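Local coordinates for protein PTHB1 (Homo sapiens, PDB 4YD8) that serves as a BBSome subunit, part of a coat complex thought to sort membrane proteins to the primary cilium, this piece being its N-terminal seven-bladed beta-propeller, at residues 11-16 / 56-61; 42-47 / 340-345; 291-296 / 332-337; 299-304 / 318-323; 346-351 / 360-365. All coordinates share one frame; numbering follows the deposited sequence. Where two conformers were deposited one is given.

Interaction 1 of 5, residues 11-16 / 56-61; sequences RDWWST and FSPHPA
This contact belongs to the closure of the seven-bladed propeller ring: W13 and W14 of strand 8-17, in the last blade beside strand 357-362, lie against F56, P58 and P60 of the first blade. Both tryptophans face C360 in a classic beta bulge. In W14, CG anti to the backbone N (chi1 -175°) starts the indole toward the loop, where P58 CB sits over its five-membered ring, 3.5 Å from the centroid and 12° off the normal, a CH-pi contact. The six-membered ring turns its edge to the face of F56, an offset edge-to-face pair with centroids 5.4 Å apart and planes at 62°. T16 CG2 meets F56 CZ tip to tip. W13 uses its edge instead: P58 O lies in the ring plane, 3.7 Å from W13 CZ3, and P60 CD packs 3.9 Å from the same carbon. An alanine at W14 would probably leave P58 CB without its aromatic face, F56 without the edge that meets it, and D71 without the indole N-H it accepts. No hydrogen bond joins the two segments, so the contact rests mainly on proline and aromatic carbons, while D71 links them indirectly by also accepting H59 N.

Interaction 2 of 5, residues 42-47 / 340-345; sequences DKIIVG and GCLHDL
Two hydrogen bonds tie D42 to C341 and form the polar part of the contact. The backbone N of D42 donates to C341 O over 2.7 Å, and C341 N donates in return to D42 OD2 over 2.9 Å with a nearly straight N-H...O angle of 163°. The D42 side chain, with CG anti to its own carbonyl carbon (chi1 -69°), receives this N-H from above the carboxylate plane, 37° out of it. A short acidic side chain suits the place because its carboxylate can turn back to the strand that its own N-H already touches.

Packing around the carboxylate is close. D42 OD2 lies 3.3 Å from G340 CA, and a beta carbon at that glycine would run into the oxygen.

The apolar part belongs to L342. Its CD2 rests 3.2 Å from D42 O, while its CD1 meets I44 CG1 more loosely at 4.4 Å. Both side chains also touch V350, so they join the hydrophobic layer between the first and last blades. K43 points the other way and forms a salt bridge with D35, its ammonium also donating to Q41 O.

Strand 334-342 ends in a type I' turn, L342 to L345, leading to strand 348-353. In this edge strand G340 pairs with V348, while C341 turns its N-H and C=O to the other side, where D42 meets both.

Interaction 3 of 5, residues 291-296 / 332-337; sequences PSCFLP and HIPVAV
S292 and C293 make the tight part of this contact against P334, V335 and V337. The S292 hydroxyl donates to P334 O over 2.8 Å; it arrives in the carbonyl plane, with a C=O...O angle of 160°. S292 OG is held between the backbone N and the carbonyl carbon (chi1 55°), and serine suits the place because a single short arm reaches the carbonyl. The same side chain has I333 CG2 beside it, 4.1 Å from S292 CB. C293 SG lies among P334 O, P334 CB and V337 CG1, 3.9 Å from each of the two carbons. This small side chain fits where the two backbones come close, with C293 CB only 3.5 Å from V335 O.

Strands 291-298 and 334-342 are the innermost strands of two neighbouring propeller blades, and no direct backbone hydrogen bond joins these two segments. Each has a classic beta bulge here, S292 and C293 opposite G310, V335 and A336 opposite L352, within its own blade. F294 points away from the contact and packs on F265 and L267 of strand 263-268, in the blade before its own.

Beyond C293 the fit is looser. L295 CB reaches V337 CG1 at 4.1 Å, and a water takes over the polar link: it donates to F294 O and accepts from V337 N over 3.0 Å, standing in for a direct backbone bond. At the S292 end a second water sits at the rim between S292 O and V335 O, a bridge that remains tentative.

Interaction 4 of 5, residues 299-304 / 318-323; sequences SVSEGT and IYQDVT
Q320 stretches toward T304 with its CG anti to the backbone N (chi1 -176°) and its chain extended beyond, while T304 holds OG1 between its own N and carbonyl carbon (chi1 74°). The amide nitrogen of Q320 then donates to T304 OG1 over 3.0 Å, almost straight at 169°, with the oxygen in the amide plane. Glutamine suits this place because its length spans the gap and its N-H can meet a hydroxyl. V300 CG2 packs 3.4 Å from Q320 NE2. S301 OG is also near that nitrogen, but the angle there is too poor for a hydrogen bond.

D321 crosses T304 at about a right angle, its OD2 lying 3.4 Å from T304 CG2. Its OD1 accepts I305 N. Two waters appear to bridge G303 O to the carboxylate, one to D321 OD2 and the other to D321 OD1, each 2.6 Å from its carboxylate oxygen; the bridges are tentative.

Both segments contain a turn of the same blade: a type II turn from S301 to T304 in the loop before strand 306-311, and a type II' turn from Q320 to T323 leading from strand 315-320 into strand 323-329. G303 takes a positive phi at which a beta carbon would jam against the preceding carbonyl O. S299 OG donates to T304 O over 2.7 Å and links the two ends of the loop segment. An alanine at Q320 would probably leave T304 OG1 without its amide donor and open a gap beside V300 CG2. Joined by one hydrogen bond from the Q320 amide and by shared water, the two turns make a polar surface contact with little apolar packing.

Interaction 5 of 5, residues 346-351 / 360-365; sequences KGVIVT and CSYLGT
I349 and L363 cross at about a right angle, I349 CD1 coming 3.5 Å from L363 CD2, and this is the closest meeting of apolar side chains between the two segments. L363 also lays its CD1 against the backbone, 3.2 Å from G347 O. V348 and Y362 are arranged differently: they run side by side, pointing the same way, with V348 CG2 4.2 Å from Y362 CE1. The other branch of V348, CG1, is anti to the backbone N (chi1 168°) and lies 3.6 Å from S361 O, so the two branches serve different partners. V350 CG2 lies 4.0 Å from C360 SG.

These pairs sit on a beta hairpin, the second and third strands of the last propeller blade, with strand axes 146° apart. I349 and S361 form an antiparallel hydrogen-bonded pair, I349 N donating to S361 O and S361 N to I349 O, both over 2.9 Å. V350 and C360 form the next, non-hydrogen-bonded pair, their side chains on the opposite face. S361 OG lies 3.6 Å from I349 CB and bonds to a water that also donates to I349 O; a small hydroxyl residue fits beside the isoleucine. The small C360 leaves room for W13, W14 and P58, which it also touches.

G347 and V348 face G340 in a G1 beta bulge, where the positive phi of G347 suits a residue without a beta carbon. The ring of Y362 stacks on W13 of the N-terminal strand.

How the interactions relate
Four of the five contacts gather round the blade that closes the propeller. Interactions 1 and 2 hold it to the first blade and touch, with centres 10 Å apart: F56 N probably hydrogen-bonds to I44 O, 2.8 Å away, and P60 packs on H343. Interaction 5 is the hairpin inside that blade, its centre about 11 Å from each of theirs; W14 O meets C360 N at 2.8 Å and G340 O meets V348 N at 3.0 Å. Interaction 3 links it to the preceding blade and shares strand 334-342 with interaction 2. Interaction 4 lies within that preceding blade, touching interaction 5 through I318 CD1 and L363 CD2, 3.5 Å apart. All five lie away from G145, a site critical for stability.

Interaction 1 of 5, residues 11-16 / 56-61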
# COMPACT_ATOMS: atom_id res chain seq x y z
N ARG A 11 12.50 7.40 -16.87
CA ARG A 11 13.68 6.56 -17.05
C ARG A 11 13.26 5.14 -16.74
O ARG A 11 13.67 4.55 -15.73
CB ARG A 11 14.83 7.01 -16.15
CG ARG A 11 15.76 8.06 -16.72
CD ARG A 11 15.09 9.38 -17.07
NE ARG A 11 15.98 10.21 -17.88
CZ ARG A 11 15.61 11.31 -18.53
NH1 ARG A 11 14.36 11.74 -18.47
NH2 ARG A 11 16.51 11.98 -19.24
N ASP A 12 12.41 4.59 -17.59
CA ASP A 12 11.89 3.25 -17.39
C ASP A 12 12.91 2.20 -17.80
O ASP A 12 13.77 2.44 -18.66
CB ASP A 12 10.60 3.05 -18.17
CG ASP A 12 10.80 3.23 -19.66
OD1 ASP A 12 11.29 4.30 -20.05
OD2 ASP A 12 10.49 2.31 -20.44
N TRP A 13 12.81 1.02 -17.19
CA TRP A 13 13.72 -0.05 -17.55
C TRP A 13 13.02 -1.40 -17.63
O TRP A 13 13.66 -2.41 -17.90
CB TRP A 13 14.90 -0.11 -16.57
CG TRP A 13 14.54 -0.27 -15.11
CD1 TRP A 13 14.30 0.74 -14.21
CD2 TRP A 13 14.40 -1.49 -14.39
NE1 TRP A 13 14.00 0.20 -12.98
CE2 TRP A 13 14.07 -1.17 -13.06
CE3 TRP A 13 14.53 -2.85 -14.75
CZ2 TRP A 13 13.87 -2.14 -12.08
CZ3 TRP A 13 14.32 -3.81 -13.78
CH2 TRP A 13 13.98 -3.46 -12.46
N TRP A 14 11.70 -1.41 -17.41
CA TRP A 14 10.92 -2.65 -17.46
C TRP A 14 9.43 -2.35 -17.42
O TRP A 14 8.98 -1.53 -16.62
CB TRP A 14 11.27 -3.57 -16.29
CG TRP A 14 10.61 -4.93 -16.31
CD1 TRP A 14 11.09 -6.07 -16.88
CD2 TRP A 14 9.37 -5.30 -15.68
NE1 TRP A 14 10.23 -7.12 -16.68
CE2 TRP A 14 9.16 -6.67 -15.95
CE3 TRP A 14 8.40 -4.60 -14.95
CZ2 TRP A 14 8.04 -7.36 -15.48
CZ3 TRP A 14 7.29 -5.29 -14.49
CH2 TRP A 14 7.12 -6.66 -14.76
N SER A 15 8.67 -3.02 -18.27
CA SER A 15 7.22 -2.94 -18.16
C SER A 15 6.58 -4.23 -18.62
O SER A 15 7.17 -5.02 -19.35
CB SER A 15 6.68 -1.75 -18.97
OG SER A 15 6.70 -2.01 -20.36
N THR A 16 5.36 -4.47 -18.15
CA THR A 16 4.58 -5.58 -18.66
C THR A 16 3.11 -5.20 -18.64
O THR A 16 2.73 -4.17 -18.06
CB THR A 16 4.82 -6.88 -17.84
OG1 THR A 16 4.38 -8.02 -18.60
CG2 THR A 16 4.08 -6.85 -16.51
N PHE A 56 6.62 -10.78 -9.36
CA PHE A 56 7.70 -10.51 -10.32
C PHE A 56 9.01 -10.14 -9.63
O PHE A 56 9.02 -9.49 -8.59
CB PHE A 56 7.36 -9.34 -11.28
CG PHE A 56 6.16 -9.57 -12.15
CD1 PHE A 56 4.89 -9.24 -11.70
CD2 PHE A 56 6.31 -10.10 -13.43
CE1 PHE A 56 3.78 -9.44 -12.51
CE2 PHE A 56 5.20 -10.29 -14.25
CZ PHE A 56 3.93 -9.97 -13.78
N SER A 57 10.10 -10.51 -10.28
CA SER A 57 11.42 -9.98 -9.93
C SER A 57 12.03 -9.47 -11.24
O SER A 57 12.71 -10.20 -11.93
CB SER A 57 12.29 -11.06 -9.28
OG SER A 57 13.50 -10.51 -8.80
N PRO A 58 11.73 -8.22 -11.59
CA PRO A 58 12.06 -7.71 -12.93
C PRO A 58 13.55 -7.51 -13.16
O PRO A 58 14.30 -7.16 -12.24
CB PRO A 58 11.33 -6.36 -12.99
CG PRO A 58 11.07 -5.99 -11.58
CD PRO A 58 10.93 -7.27 -10.81
N HIS A 59 13.97 -7.73 -14.40
CA HIS A 59 15.35 -7.50 -14.81
C HIS A 59 15.33 -6.72 -16.11
O HIS A 59 14.43 -6.90 -16.93
CB HIS A 59 16.10 -8.83 -15.01
CG HIS A 59 16.26 -9.63 -13.76
ND1 HIS A 59 15.26 -10.42 -13.25
CD2 HIS A 59 17.31 -9.75 -12.91
CE1 HIS A 59 15.68 -11.00 -12.13
NE2 HIS A 59 16.92 -10.60 -11.91
N PRO A 60 16.32 -5.84 -16.31
CA PRO A 60 16.37 -5.11 -17.58
C PRO A 60 16.73 -6.04 -18.74
O PRO A 60 17.28 -7.13 -18.52
CB PRO A 60 17.47 -4.07 -17.34
CG PRO A 60 18.37 -4.73 -16.35
CD PRO A 60 17.45 -5.50 -15.43
N ALA A 61 16.40 -5.61 -19.95
CA ALA A 61 16.68 -6.36 -21.16
C ALA A 61 18.15 -6.77 -21.22
O ALA A 61 19.05 -5.94 -21.05
CB ALA A 61 16.30 -5.53 -22.38

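Interaction 2 of 5, residues 42-47 / 340-345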
# COMPACT_ATOMS: atom_id res chain seq x y z
N ASP A 42 13.26 -6.30 -3.04
CA ASP A 42 11.80 -6.42 -3.11
C ASP A 42 11.38 -7.27 -4.30
O ASP A 42 12.14 -7.45 -5.25
CB ASP A 42 11.13 -5.05 -3.21
CG ASP A 42 11.26 -4.26 -1.93
OD1 ASP A 42 11.17 -4.89 -0.85
OD2 ASP A 42 11.45 -3.03 -2.01
N LYS A 43 10.18 -7.82 -4.22
CA LYS A 43 9.52 -8.39 -5.38
C LYS A 43 8.24 -7.60 -5.59
O LYS A 43 7.74 -7.00 -4.65
CB LYS A 43 9.20 -9.87 -5.20
CG LYS A 43 10.43 -10.77 -5.31
CD LYS A 43 11.25 -10.73 -4.05
CE LYS A 43 12.64 -11.31 -4.27
NZ LYS A 43 13.45 -11.11 -3.05
N ILE A 44 7.73 -7.59 -6.82
CA ILE A 44 6.46 -6.92 -7.10
C ILE A 44 5.35 -7.96 -6.95
O ILE A 44 5.39 -9.01 -7.60
CB ILE A 44 6.42 -6.33 -8.51
CG1 ILE A 44 7.59 -5.38 -8.75
CG2 ILE A 44 5.10 -5.61 -8.77
CD1 ILE A 44 7.70 -4.99 -10.20
N ILE A 45 4.39 -7.67 -6.08
CA ILE A 45 3.23 -8.54 -5.94
C ILE A 45 2.00 -7.78 -6.40
O ILE A 45 1.75 -6.68 -5.92
CB ILE A 45 2.99 -9.00 -4.48
CG1 ILE A 45 4.25 -9.68 -3.91
CG2 ILE A 45 1.76 -9.93 -4.41
CD1 ILE A 45 5.04 -8.81 -2.98
N VAL A 46 1.26 -8.36 -7.34
CA VAL A 46 0.05 -7.73 -7.83
C VAL A 46 -1.11 -8.71 -7.86
O VAL A 46 -0.99 -9.81 -8.42
CB VAL A 46 0.22 -7.14 -9.26
CG1 VAL A 46 -1.08 -6.44 -9.70
CG2 VAL A 46 1.36 -6.14 -9.30
N GLY A 47 -2.24 -8.32 -7.25
CA GLY A 47 -3.46 -9.11 -7.35
C GLY A 47 -4.45 -8.38 -8.24
O GLY A 47 -4.44 -7.15 -8.30
N GLY A 340 10.88 0.98 -4.11
CA GLY A 340 11.57 -0.08 -3.40
C GLY A 340 12.89 -0.46 -4.02
O GLY A 340 13.43 0.26 -4.86
N CYS A 341 13.40 -1.60 -3.59
CA CYS A 341 14.70 -2.07 -4.03
C CYS A 341 14.56 -3.20 -5.05
O CYS A 341 14.14 -4.32 -4.71
CB CYS A 341 15.53 -2.53 -2.84
SG CYS A 341 17.18 -3.07 -3.27
N LEU A 342 14.90 -2.90 -6.29
CA LEU A 342 14.79 -3.84 -7.40
C LEU A 342 16.04 -3.73 -8.23
O LEU A 342 16.65 -2.67 -8.26
CB LEU A 342 13.57 -3.51 -8.27
CG LEU A 342 12.22 -3.50 -7.54
CD1 LEU A 342 11.17 -2.85 -8.41
CD2 LEU A 342 11.80 -4.91 -7.22
N HIS A 343 16.44 -4.83 -8.86
CA HIS A 343 17.63 -4.84 -9.71
C HIS A 343 18.85 -4.36 -8.91
O HIS A 343 19.76 -3.71 -9.44
CB HIS A 343 17.39 -3.97 -10.96
CG HIS A 343 18.49 -4.01 -11.97
ND1 HIS A 343 19.11 -5.19 -12.36
CD2 HIS A 343 19.09 -3.03 -12.69
CE1 HIS A 343 20.04 -4.92 -13.26
NE2 HIS A 343 20.04 -3.62 -13.48
N ASP A 344 18.83 -4.66 -7.61
CA ASP A 344 19.90 -4.33 -6.67
C ASP A 344 20.13 -2.83 -6.54
O ASP A 344 21.23 -2.40 -6.18
CB ASP A 344 21.20 -5.01 -7.08
CG ASP A 344 21.04 -6.51 -7.23
OD1 ASP A 344 20.46 -7.14 -6.32
OD2 ASP A 344 21.48 -7.05 -8.27
N LEU A 345 19.09 -2.06 -6.81
CA LEU A 345 19.12 -0.60 -6.74
C LEU A 345 18.02 -0.11 -5.82
O LEU A 345 16.92 -0.66 -5.85
CB LEU A 345 18.93 -0.00 -8.14
CG LEU A 345 20.07 -0.32 -9.10
CD1 LEU A 345 19.64 -0.07 -10.53
CD2 LEU A 345 21.28 0.50 -8.75

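Interaction 3 of 5, residues 291-296 / 332-337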
# COMPACT_ATOMS: atom_id res chain seq x y z
N PRO A 291 -5.70 14.23 -8.15
CA PRO A 291 -4.78 13.11 -7.92
C PRO A 291 -5.45 11.74 -8.13
O PRO A 291 -6.68 11.61 -8.02
CB PRO A 291 -4.38 13.28 -6.45
CG PRO A 291 -5.63 13.94 -5.83
CD PRO A 291 -6.10 14.90 -6.90
N SER A 292 -4.63 10.74 -8.44
CA SER A 292 -5.10 9.37 -8.53
C SER A 292 -4.51 8.51 -7.42
O SER A 292 -5.15 7.57 -6.98
CB SER A 292 -4.75 8.78 -9.89
OG SER A 292 -3.36 8.89 -10.12
N CYS A 293 -3.29 8.82 -6.98
CA CYS A 293 -2.66 8.03 -5.94
C CYS A 293 -1.46 8.76 -5.37
O CYS A 293 -1.02 9.77 -5.92
CB CYS A 293 -2.23 6.67 -6.50
SG CYS A 293 -0.94 6.85 -7.77
N PHE A 294 -0.90 8.25 -4.27
CA PHE A 294 0.28 8.92 -3.68
C PHE A 294 1.10 7.99 -2.81
O PHE A 294 0.68 6.86 -2.52
CB PHE A 294 -0.23 10.20 -2.97
CG PHE A 294 -0.61 10.06 -1.51
CD1 PHE A 294 -1.22 8.89 -1.02
CD2 PHE A 294 -0.28 11.06 -0.60
CE1 PHE A 294 -1.57 8.77 0.35
CE2 PHE A 294 -0.66 10.97 0.75
CZ PHE A 294 -1.28 9.82 1.22
N LEU A 295 2.29 8.44 -2.44
CA LEU A 295 3.17 7.69 -1.57
C LEU A 295 4.23 8.61 -0.98
O LEU A 295 5.18 8.98 -1.67
CB LEU A 295 3.87 6.55 -2.34
CG LEU A 295 4.75 5.70 -1.41
CD1 LEU A 295 3.88 4.74 -0.60
CD2 LEU A 295 5.84 4.96 -2.18
N PRO A 296 4.08 8.99 0.30
CA PRO A 296 5.19 9.59 1.06
C PRO A 296 6.27 8.52 1.19
O PRO A 296 5.99 7.51 1.84
CB PRO A 296 4.58 9.92 2.43
CG PRO A 296 3.08 9.77 2.25
CD PRO A 296 2.89 8.76 1.15
N HIS A 332 0.59 5.80 -18.73
CA HIS A 332 -0.73 5.41 -18.25
C HIS A 332 -1.02 6.03 -16.88
O HIS A 332 -0.10 6.31 -16.12
CB HIS A 332 -0.84 3.88 -18.17
CG HIS A 332 -0.56 3.20 -19.47
ND1 HIS A 332 -1.49 3.12 -20.48
CD2 HIS A 332 0.55 2.58 -19.93
CE1 HIS A 332 -0.96 2.47 -21.51
NE2 HIS A 332 0.27 2.13 -21.20
N ILE A 333 -2.29 6.22 -16.57
CA ILE A 333 -2.68 6.75 -15.27
C ILE A 333 -2.46 5.72 -14.17
O ILE A 333 -3.01 4.63 -14.22
CB ILE A 333 -4.17 7.17 -15.25
CG1 ILE A 333 -4.41 8.30 -16.26
CG2 ILE A 333 -4.59 7.61 -13.85
CD1 ILE A 333 -5.87 8.66 -16.43
N PRO A 334 -1.65 6.07 -13.16
CA PRO A 334 -1.36 5.13 -12.07
C PRO A 334 -2.51 5.06 -11.06
O PRO A 334 -3.02 6.11 -10.64
CB PRO A 334 -0.10 5.73 -11.44
CG PRO A 334 -0.23 7.23 -11.70
CD PRO A 334 -0.99 7.38 -12.99
N VAL A 335 -2.93 3.86 -10.70
CA VAL A 335 -3.84 3.70 -9.56
C VAL A 335 -3.07 3.39 -8.30
O VAL A 335 -3.61 3.48 -7.21
CB VAL A 335 -4.86 2.57 -9.75
CG1 VAL A 335 -5.88 2.96 -10.79
CG2 VAL A 335 -4.17 1.23 -10.07
N ALA A 336 -1.81 2.97 -8.45
CA ALA A 336 -0.93 2.76 -7.31
C ALA A 336 0.51 3.01 -7.71
O ALA A 336 0.89 2.75 -8.85
CB ALA A 336 -1.07 1.34 -6.74
N VAL A 337 1.29 3.51 -6.76
CA VAL A 337 2.72 3.71 -6.95
C VAL A 337 3.43 3.23 -5.69
O VAL A 337 2.94 3.44 -4.57
CB VAL A 337 3.06 5.19 -7.25
CG1 VAL A 337 2.51 6.14 -6.17
CG2 VAL A 337 4.55 5.36 -7.42
O HOH W 1 -5.86 4.78 -7.05
O HOH W 2 -0.18 4.45 -4.29

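Interaction 4 of 5, residues 299-304 / 318-323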
# COMPACT_ATOMS: atom_id res chain seq x y z
N SER A 299 12.68 10.68 3.26
CA SER A 299 13.09 12.00 3.70
C SER A 299 14.52 12.25 3.26
O SER A 299 15.40 11.46 3.57
CB SER A 299 12.97 12.13 5.22
OG SER A 299 13.67 13.29 5.65
N VAL A 300 14.74 13.34 2.52
CA VAL A 300 16.10 13.64 2.05
C VAL A 300 16.78 14.68 2.92
O VAL A 300 17.96 14.98 2.73
CB VAL A 300 16.12 14.13 0.59
CG1 VAL A 300 15.38 13.14 -0.32
CG2 VAL A 300 15.51 15.53 0.48
N SER A 301 16.05 15.24 3.87
CA SER A 301 16.65 16.16 4.84
C SER A 301 15.80 16.22 6.10
O SER A 301 14.58 16.03 6.04
CB SER A 301 16.83 17.56 4.25
OG SER A 301 15.58 18.18 4.05
N GLU A 302 16.44 16.49 7.23
CA GLU A 302 15.75 16.46 8.51
C GLU A 302 14.52 17.36 8.52
O GLU A 302 14.56 18.51 8.08
CB GLU A 302 16.71 16.87 9.63
N GLY A 303 13.42 16.82 9.02
CA GLY A 303 12.19 17.58 9.12
C GLY A 303 11.38 17.66 7.83
O GLY A 303 10.28 18.19 7.85
N THR A 304 11.92 17.14 6.72
CA THR A 304 11.14 17.15 5.48
C THR A 304 10.79 15.75 4.99
O THR A 304 11.39 14.76 5.39
CB THR A 304 11.87 17.90 4.35
OG1 THR A 304 12.95 17.10 3.85
CG2 THR A 304 12.40 19.24 4.85
N ILE A 318 6.80 14.72 -7.68
CA ILE A 318 7.44 14.56 -6.39
C ILE A 318 7.49 15.89 -5.68
O ILE A 318 8.01 16.85 -6.21
CB ILE A 318 8.87 14.03 -6.49
CG1 ILE A 318 8.87 12.56 -6.89
CG2 ILE A 318 9.58 14.16 -5.15
CD1 ILE A 318 10.29 12.00 -7.11
N TYR A 319 6.91 15.93 -4.48
CA TYR A 319 6.95 17.09 -3.60
C TYR A 319 7.90 16.86 -2.44
O TYR A 319 7.90 15.78 -1.85
CB TYR A 319 5.54 17.40 -3.06
CG TYR A 319 4.59 17.76 -4.16
CD1 TYR A 319 3.86 16.78 -4.83
CD2 TYR A 319 4.43 19.08 -4.55
CE1 TYR A 319 2.99 17.12 -5.85
CE2 TYR A 319 3.57 19.43 -5.57
CZ TYR A 319 2.85 18.44 -6.21
OH TYR A 319 1.99 18.79 -7.23
N GLN A 320 8.70 17.86 -2.11
CA GLN A 320 9.35 17.92 -0.82
C GLN A 320 8.53 18.86 0.03
O GLN A 320 8.47 20.06 -0.25
CB GLN A 320 10.80 18.41 -0.93
CG GLN A 320 11.54 18.38 0.41
CD GLN A 320 13.01 18.74 0.29
OE1 GLN A 320 13.43 19.32 -0.71
NE2 GLN A 320 13.80 18.39 1.29
N ASP A 321 7.89 18.31 1.06
CA ASP A 321 6.86 19.02 1.83
C ASP A 321 5.77 19.46 0.85
O ASP A 321 5.12 18.59 0.27
CB ASP A 321 7.47 20.18 2.64
CG ASP A 321 8.44 19.69 3.71
OD1 ASP A 321 8.31 18.51 4.13
OD2 ASP A 321 9.33 20.47 4.13
N VAL A 322 5.59 20.76 0.60
CA VAL A 322 4.59 21.18 -0.38
C VAL A 322 5.22 21.71 -1.67
O VAL A 322 4.53 22.24 -2.54
CB VAL A 322 3.62 22.27 0.20
CG1 VAL A 322 3.09 21.85 1.57
CG2 VAL A 322 4.32 23.63 0.29
N THR A 323 6.53 21.55 -1.82
CA THR A 323 7.23 22.17 -2.94
C THR A 323 7.48 21.15 -4.05
O THR A 323 8.10 20.12 -3.82
CB THR A 323 8.56 22.77 -2.49
OG1 THR A 323 8.31 23.80 -1.51
CG2 THR A 323 9.32 23.40 -3.68
O HOH W 3 9.38 20.62 6.74
O HOH W 4 7.86 17.53 6.48

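Interaction 5 of 5, residues 346-351 / 360-365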
# COMPACT_ATOMS: atom_id res chain seq x y z
N LYS A 346 18.30 0.91 -5.02
CA LYS A 346 17.25 1.48 -4.18
C LYS A 346 16.50 2.59 -4.94
O LYS A 346 16.98 3.08 -5.96
CB LYS A 346 17.82 2.03 -2.87
CG LYS A 346 18.55 1.00 -2.01
CD LYS A 346 18.64 1.48 -0.56
CE LYS A 346 19.28 0.45 0.35
NZ LYS A 346 20.73 0.26 0.04
N GLY A 347 15.34 2.96 -4.43
CA GLY A 347 14.57 4.06 -4.99
C GLY A 347 14.00 3.82 -6.38
O GLY A 347 13.81 4.76 -7.14
N VAL A 348 13.72 2.56 -6.71
CA VAL A 348 13.05 2.25 -7.97
C VAL A 348 11.55 2.51 -7.84
O VAL A 348 10.92 2.07 -6.88
CB VAL A 348 13.30 0.79 -8.40
CG1 VAL A 348 12.36 0.40 -9.56
CG2 VAL A 348 14.77 0.59 -8.81
N ILE A 349 10.98 3.22 -8.80
CA ILE A 349 9.55 3.52 -8.82
C ILE A 349 8.80 2.43 -9.56
O ILE A 349 9.18 2.05 -10.67
CB ILE A 349 9.25 4.87 -9.52
CG1 ILE A 349 9.88 6.03 -8.77
CG2 ILE A 349 7.73 5.11 -9.64
CD1 ILE A 349 9.66 7.36 -9.48
N VAL A 350 7.74 1.92 -8.94
CA VAL A 350 6.87 0.95 -9.62
C VAL A 350 5.48 1.55 -9.71
O VAL A 350 4.91 1.96 -8.70
CB VAL A 350 6.81 -0.39 -8.87
CG1 VAL A 350 5.87 -1.37 -9.61
CG2 VAL A 350 8.22 -0.98 -8.69
N THR A 351 4.93 1.61 -10.92
CA THR A 351 3.54 2.08 -11.11
C THR A 351 2.63 1.00 -11.69
O THR A 351 3.06 0.19 -12.52
CB THR A 351 3.46 3.30 -12.05
OG1 THR A 351 4.03 2.96 -13.32
CG2 THR A 351 4.17 4.51 -11.45
N CYS A 360 8.47 -0.32 -14.18
CA CYS A 360 9.54 0.09 -13.26
C CYS A 360 10.34 1.20 -13.90
O CYS A 360 10.68 1.12 -15.08
CB CYS A 360 10.49 -1.07 -12.93
SG CYS A 360 9.71 -2.48 -12.14
N SER A 361 10.67 2.22 -13.11
CA SER A 361 11.49 3.32 -13.61
C SER A 361 12.43 3.84 -12.53
O SER A 361 12.27 3.54 -11.34
CB SER A 361 10.60 4.46 -14.13
OG SER A 361 9.74 4.91 -13.11
N TYR A 362 13.42 4.61 -12.96
CA TYR A 362 14.36 5.24 -12.05
C TYR A 362 13.98 6.70 -11.83
O TYR A 362 13.35 7.33 -12.68
CB TYR A 362 15.79 5.17 -12.59
CG TYR A 362 16.34 3.79 -12.89
CD1 TYR A 362 16.53 2.86 -11.87
CD2 TYR A 362 16.74 3.46 -14.17
CE1 TYR A 362 17.07 1.60 -12.15
CE2 TYR A 362 17.29 2.22 -14.46
CZ TYR A 362 17.45 1.29 -13.45
OH TYR A 362 18.01 0.07 -13.75
N LEU A 363 14.34 7.23 -10.67
CA LEU A 363 14.10 8.64 -10.41
C LEU A 363 14.89 9.52 -11.38
O LEU A 363 15.74 9.04 -12.14
CB LEU A 363 14.45 8.94 -8.96
CG LEU A 363 13.43 8.25 -8.04
CD1 LEU A 363 14.04 7.93 -6.70
CD2 LEU A 363 12.23 9.14 -7.86
N GLY A 364 14.57 10.82 -11.39
CA GLY A 364 15.27 11.77 -12.22
C GLY A 364 16.76 11.72 -11.96
O GLY A 364 17.20 11.34 -10.87
N THR A 365 17.55 12.08 -12.96
CA THR A 365 18.99 12.03 -12.82
C THR A 365 19.55 13.31 -12.20
O THR A 365 18.94 14.38 -12.27
CB THR A 365 19.66 11.77 -14.18
OG1 THR A 365 19.09 12.64 -15.17
CG2 THR A 365 19.44 10.34 -14.63
O HOH W 5 7.35 3.40 -13.02